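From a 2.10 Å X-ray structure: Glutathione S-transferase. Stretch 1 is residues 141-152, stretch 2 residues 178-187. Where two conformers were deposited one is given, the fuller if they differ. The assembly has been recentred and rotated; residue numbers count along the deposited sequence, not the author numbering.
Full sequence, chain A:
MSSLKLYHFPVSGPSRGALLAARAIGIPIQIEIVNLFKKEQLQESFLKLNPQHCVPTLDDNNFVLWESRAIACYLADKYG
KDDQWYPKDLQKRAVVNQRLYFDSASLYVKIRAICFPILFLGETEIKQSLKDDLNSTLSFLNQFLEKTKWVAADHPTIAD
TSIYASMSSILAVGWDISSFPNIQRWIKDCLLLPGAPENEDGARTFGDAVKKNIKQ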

# COMPACT_ATOMS: atom_id res chain seq x y z
N LEU A 141 4.74 -9.28 -11.03
CA LEU A 141 4.68 -10.38 -10.08
C LEU A 141 5.30 -11.64 -10.69
O LEU A 141 6.04 -12.35 -10.04
CB LEU A 141 3.23 -10.68 -9.66
CG LEU A 141 3.01 -11.88 -8.72
CD1 LEU A 141 3.91 -11.81 -7.43
CD2 LEU A 141 1.52 -12.05 -8.36
N ASN A 142 4.99 -11.89 -11.95
CA ASN A 142 5.54 -13.04 -12.66
C ASN A 142 7.08 -13.01 -12.67
O ASN A 142 7.71 -14.06 -12.55
CB ASN A 142 4.98 -13.13 -14.07
CG ASN A 142 5.45 -14.39 -14.80
OD1 ASN A 142 5.14 -15.51 -14.41
ND2 ASN A 142 6.21 -14.19 -15.86
N GLN A 143 7.65 -11.82 -12.80
CA GLN A 143 9.11 -11.61 -12.72
C GLN A 143 9.68 -11.83 -11.31
O GLN A 143 10.73 -12.48 -11.18
CB GLN A 143 9.53 -10.24 -13.26
CG GLN A 143 9.40 -10.11 -14.79
CD GLN A 143 10.04 -11.29 -15.54
OE1 GLN A 143 11.23 -11.57 -15.38
NE2 GLN A 143 9.25 -11.97 -16.34
N PHE A 144 9.02 -11.31 -10.28
CA PHE A 144 9.44 -11.60 -8.88
C PHE A 144 9.66 -13.10 -8.72
O PHE A 144 10.65 -13.54 -8.13
CB PHE A 144 8.39 -11.16 -7.84
CG PHE A 144 8.05 -9.69 -7.86
CD1 PHE A 144 8.93 -8.74 -8.37
CD2 PHE A 144 6.85 -9.26 -7.32
CE1 PHE A 144 8.59 -7.38 -8.37
CE2 PHE A 144 6.50 -7.92 -7.31
CZ PHE A 144 7.37 -6.98 -7.84
N LEU A 145 8.72 -13.88 -9.25
CA LEU A 145 8.70 -15.33 -9.08
C LEU A 145 9.60 -16.09 -10.08
O LEU A 145 9.61 -17.32 -10.10
CB LEU A 145 7.26 -15.83 -9.16
CG LEU A 145 6.36 -15.39 -8.01
CD1 LEU A 145 4.90 -15.55 -8.39
CD2 LEU A 145 6.69 -16.16 -6.72
N GLU A 146 10.34 -15.35 -10.90
CA GLU A 146 11.34 -15.94 -11.79
C GLU A 146 12.63 -16.16 -11.01
O GLU A 146 13.35 -17.14 -11.24
CB GLU A 146 11.60 -15.02 -13.00
CG GLU A 146 12.70 -15.51 -13.97
CD GLU A 146 12.27 -16.73 -14.76
OE1 GLU A 146 11.06 -16.88 -15.04
OE2 GLU A 146 13.15 -17.55 -15.09
N LYS A 147 12.91 -15.24 -10.09
CA LYS A 147 14.14 -15.24 -9.31
C LYS A 147 14.09 -16.24 -8.16
O LYS A 147 15.03 -17.02 -7.96
CB LYS A 147 14.41 -13.83 -8.77
CG LYS A 147 14.36 -12.74 -9.83
CD LYS A 147 14.59 -11.35 -9.23
CE LYS A 147 14.74 -10.30 -10.32
NZ LYS A 147 13.48 -10.06 -11.08
N THR A 148 12.98 -16.23 -7.41
CA THR A 148 12.82 -17.09 -6.23
C THR A 148 11.54 -17.93 -6.31
O THR A 148 10.60 -17.57 -7.04
CB THR A 148 12.79 -16.25 -4.92
OG1 THR A 148 11.80 -15.22 -5.03
CG2 THR A 148 14.14 -15.58 -4.63
N LYS A 149 11.51 -19.02 -5.55
CA LYS A 149 10.35 -19.91 -5.50
C LYS A 149 9.07 -19.21 -5.00
O LYS A 149 7.99 -19.41 -5.56
CB LYS A 149 10.64 -21.14 -4.63
CG LYS A 149 9.55 -22.21 -4.72
CD LYS A 149 9.83 -23.38 -3.80
CE LYS A 149 8.77 -24.47 -3.97
NZ LYS A 149 8.85 -25.50 -2.88
N TRP A 150 9.22 -18.42 -3.95
CA TRP A 150 8.13 -17.63 -3.35
C TRP A 150 8.35 -16.14 -3.68
O TRP A 150 9.37 -15.80 -4.29
CB TRP A 150 8.06 -17.89 -1.84
CG TRP A 150 7.83 -19.35 -1.50
CD1 TRP A 150 8.79 -20.31 -1.29
CD2 TRP A 150 6.57 -20.02 -1.35
NE1 TRP A 150 8.20 -21.52 -1.00
CE2 TRP A 150 6.84 -21.38 -1.05
CE3 TRP A 150 5.23 -19.61 -1.47
CZ2 TRP A 150 5.82 -22.32 -0.83
CZ3 TRP A 150 4.22 -20.54 -1.26
CH2 TRP A 150 4.52 -21.89 -0.95
N VAL A 151 7.41 -15.26 -3.31
CA VAL A 151 7.46 -13.87 -3.81
C VAL A 151 8.66 -13.06 -3.33
O VAL A 151 9.13 -12.17 -4.04
CB VAL A 151 6.16 -13.03 -3.53
CG1 VAL A 151 4.93 -13.60 -4.22
CG2 VAL A 151 5.92 -12.84 -2.04
N ALA A 152 9.16 -13.35 -2.13
CA ALA A 152 10.17 -12.49 -1.52
C ALA A 152 11.42 -13.22 -1.08
O ALA A 152 12.33 -12.60 -0.51
CB ALA A 152 9.56 -11.71 -0.33
N SER A 178 -2.23 -17.52 -18.29
CA SER A 178 -1.40 -18.40 -19.14
C SER A 178 -0.09 -17.72 -19.54
O SER A 178 0.93 -18.39 -19.73
CB SER A 178 -2.17 -18.87 -20.38
OG SER A 178 -2.52 -17.77 -21.21
N SER A 179 -0.12 -16.39 -19.66
CA SER A 179 1.08 -15.61 -19.97
C SER A 179 2.08 -15.55 -18.81
O SER A 179 3.19 -15.06 -18.96
CB SER A 179 0.69 -14.19 -20.38
OG SER A 179 0.02 -14.16 -21.63
N PHE A 180 1.68 -16.05 -17.63
CA PHE A 180 2.53 -15.95 -16.45
C PHE A 180 2.80 -17.29 -15.78
O PHE A 180 2.22 -17.59 -14.73
CB PHE A 180 1.95 -14.93 -15.45
CG PHE A 180 1.46 -13.66 -16.10
CD1 PHE A 180 2.34 -12.81 -16.77
CD2 PHE A 180 0.11 -13.31 -16.02
CE1 PHE A 180 1.88 -11.64 -17.36
CE2 PHE A 180 -0.36 -12.15 -16.61
CZ PHE A 180 0.53 -11.30 -17.29
N PRO A 181 3.71 -18.10 -16.38
CA PRO A 181 3.95 -19.45 -15.84
C PRO A 181 4.48 -19.46 -14.40
O PRO A 181 4.22 -20.42 -13.68
CB PRO A 181 4.99 -20.05 -16.82
CG PRO A 181 5.54 -18.90 -17.60
CD PRO A 181 4.46 -17.85 -17.62
N ASN A 182 5.21 -18.42 -14.00
CA ASN A 182 5.74 -18.36 -12.62
C ASN A 182 4.65 -18.17 -11.55
O ASN A 182 4.74 -18.76 -10.48
CB ASN A 182 6.84 -17.30 -12.48
CG ASN A 182 8.04 -17.58 -13.40
OD1 ASN A 182 8.41 -18.73 -13.63
ND2 ASN A 182 8.63 -16.52 -13.93
N ILE A 183 3.64 -17.36 -11.86
CA ILE A 183 2.44 -17.24 -11.02
C ILE A 183 1.69 -18.58 -10.97
O ILE A 183 1.23 -19.00 -9.90
CB ILE A 183 1.47 -16.11 -11.48
CG1 ILE A 183 2.19 -14.75 -11.54
CG2 ILE A 183 0.24 -16.02 -10.53
CD1 ILE A 183 1.33 -13.58 -12.02
N GLN A 184 1.55 -19.24 -12.12
CA GLN A 184 0.89 -20.56 -12.17
C GLN A 184 1.57 -21.57 -11.25
O GLN A 184 0.90 -22.29 -10.52
CB GLN A 184 0.85 -21.10 -13.61
CG GLN A 184 -0.05 -20.31 -14.53
CD GLN A 184 -0.09 -20.87 -15.94
OE1 GLN A 184 0.94 -20.99 -16.60
NE2 GLN A 184 -1.28 -21.20 -16.40
N ARG A 185 2.90 -21.58 -11.25
CA ARG A 185 3.68 -22.46 -10.37
C ARG A 185 3.44 -22.09 -8.89
O ARG A 185 3.18 -22.95 -8.04
CB ARG A 185 5.17 -22.33 -10.69
CG ARG A 185 6.09 -23.14 -9.75
CD ARG A 185 7.53 -22.63 -9.78
NE ARG A 185 7.72 -21.44 -8.93
CZ ARG A 185 8.24 -20.28 -9.33
NH1 ARG A 185 8.64 -20.12 -10.59
NH2 ARG A 185 8.36 -19.28 -8.47
N TRP A 186 3.56 -20.80 -8.60
CA TRP A 186 3.49 -20.31 -7.23
C TRP A 186 2.10 -20.53 -6.62
O TRP A 186 2.00 -20.86 -5.44
CB TRP A 186 3.92 -18.84 -7.21
CG TRP A 186 3.57 -18.05 -5.99
CD1 TRP A 186 4.27 -17.97 -4.83
CD2 TRP A 186 2.43 -17.18 -5.82
NE1 TRP A 186 3.65 -17.12 -3.95
CE2 TRP A 186 2.52 -16.62 -4.53
CE3 TRP A 186 1.35 -16.83 -6.65
CZ2 TRP A 186 1.57 -15.72 -4.04
CZ3 TRP A 186 0.41 -15.93 -6.16
CH2 TRP A 186 0.52 -15.39 -4.86
N ILE A 187 1.06 -20.36 -7.42
CA ILE A 187 -0.32 -20.47 -6.92
C ILE A 187 -0.68 -21.90 -6.49
O ILE A 187 -1.49 -22.10 -5.58
CB ILE A 187 -1.36 -19.88 -7.90
CG1 ILE A 187 -2.68 -19.60 -7.19
CG2 ILE A 187 -1.55 -20.77 -9.12
CD1 ILE A 187 -2.68 -18.30 -6.41
O HOH W 1 6.40 -21.35 -6.52

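Two asparagines, N142 and N182, clasp each other where the two stretches come nearest, their CA atoms 5.3 Å apart, and each side chain binds the backbone of the other stretch. The carboxamide oxygen OD1 of N142 accepts a hydrogen bond from N182 N (2.9 Å) and a weak one from I183 N (3.5 Å). These amides lie in the first turn of helix 181-187, where no preceding turn supplies carbonyls to them, so a side-chain oxygen from the other stretch fills the gap. In return, N182 ND2 donates to N142 O (3.0 Å) and, with its second hydrogen, to E146 OE1 (2.7 Å). Asparagine suits both places: it is short enough for close backbone approach and carries a donor and an acceptor on one planar group. E146 itself is exposed, and its side chain, t at chi1, bends at chi2 (p) to bring the carboxylate to the amide.

The helices cross at 69°, with their axes 8.0 Å apart at closest approach. L145 fits as a knob among N182, I183, R185 and W186. Its CD2 lies 3.6 Å from W186 CD1, and its CD1 lies 4.2 Å from I183 CG1. Beside it, L141 CD2 meets I183 CD1 at 4.0 Å, extending the apolar patch with branched side chains that are buried and make no polar demands.

Further along stretch 1, R185 gathers the carbonyls of L145 and K149. Its NH1 and NH2 both donate to L145 O (3.0 and 2.8 Å), while NH2 also donates to K149 O (2.9 Å); both oxygens lie at the guanidinium edge, near its plane, where the N-H groups point. A water extends the link, accepting from R185 NE (2.7 Å) and donating to K149 O (2.7 Å). Arginine's several donors let one side chain tie down two carbonyls four residues apart. Within the loop, T148 OG1 donates to W150 O (2.6 Å), bracing the backbone from its own side.

W186 has more surface covered by the opposing stretch than any other residue here. Its broad indole is buried against L145, W150 and V151: V151 CG1 lies 3.9 Å from W186 CE2, and W150 CE3 lies 3.9 Å from W186 CD1. The two tryptophans meet obliquely, planes at 79°, with the six-membered ring of W150 centred 5.7 Å from the five-membered ring of W186. W186 NE1 is hydrogen-bonded elsewhere in the structure, so the indole's polar atom is satisfied despite burial.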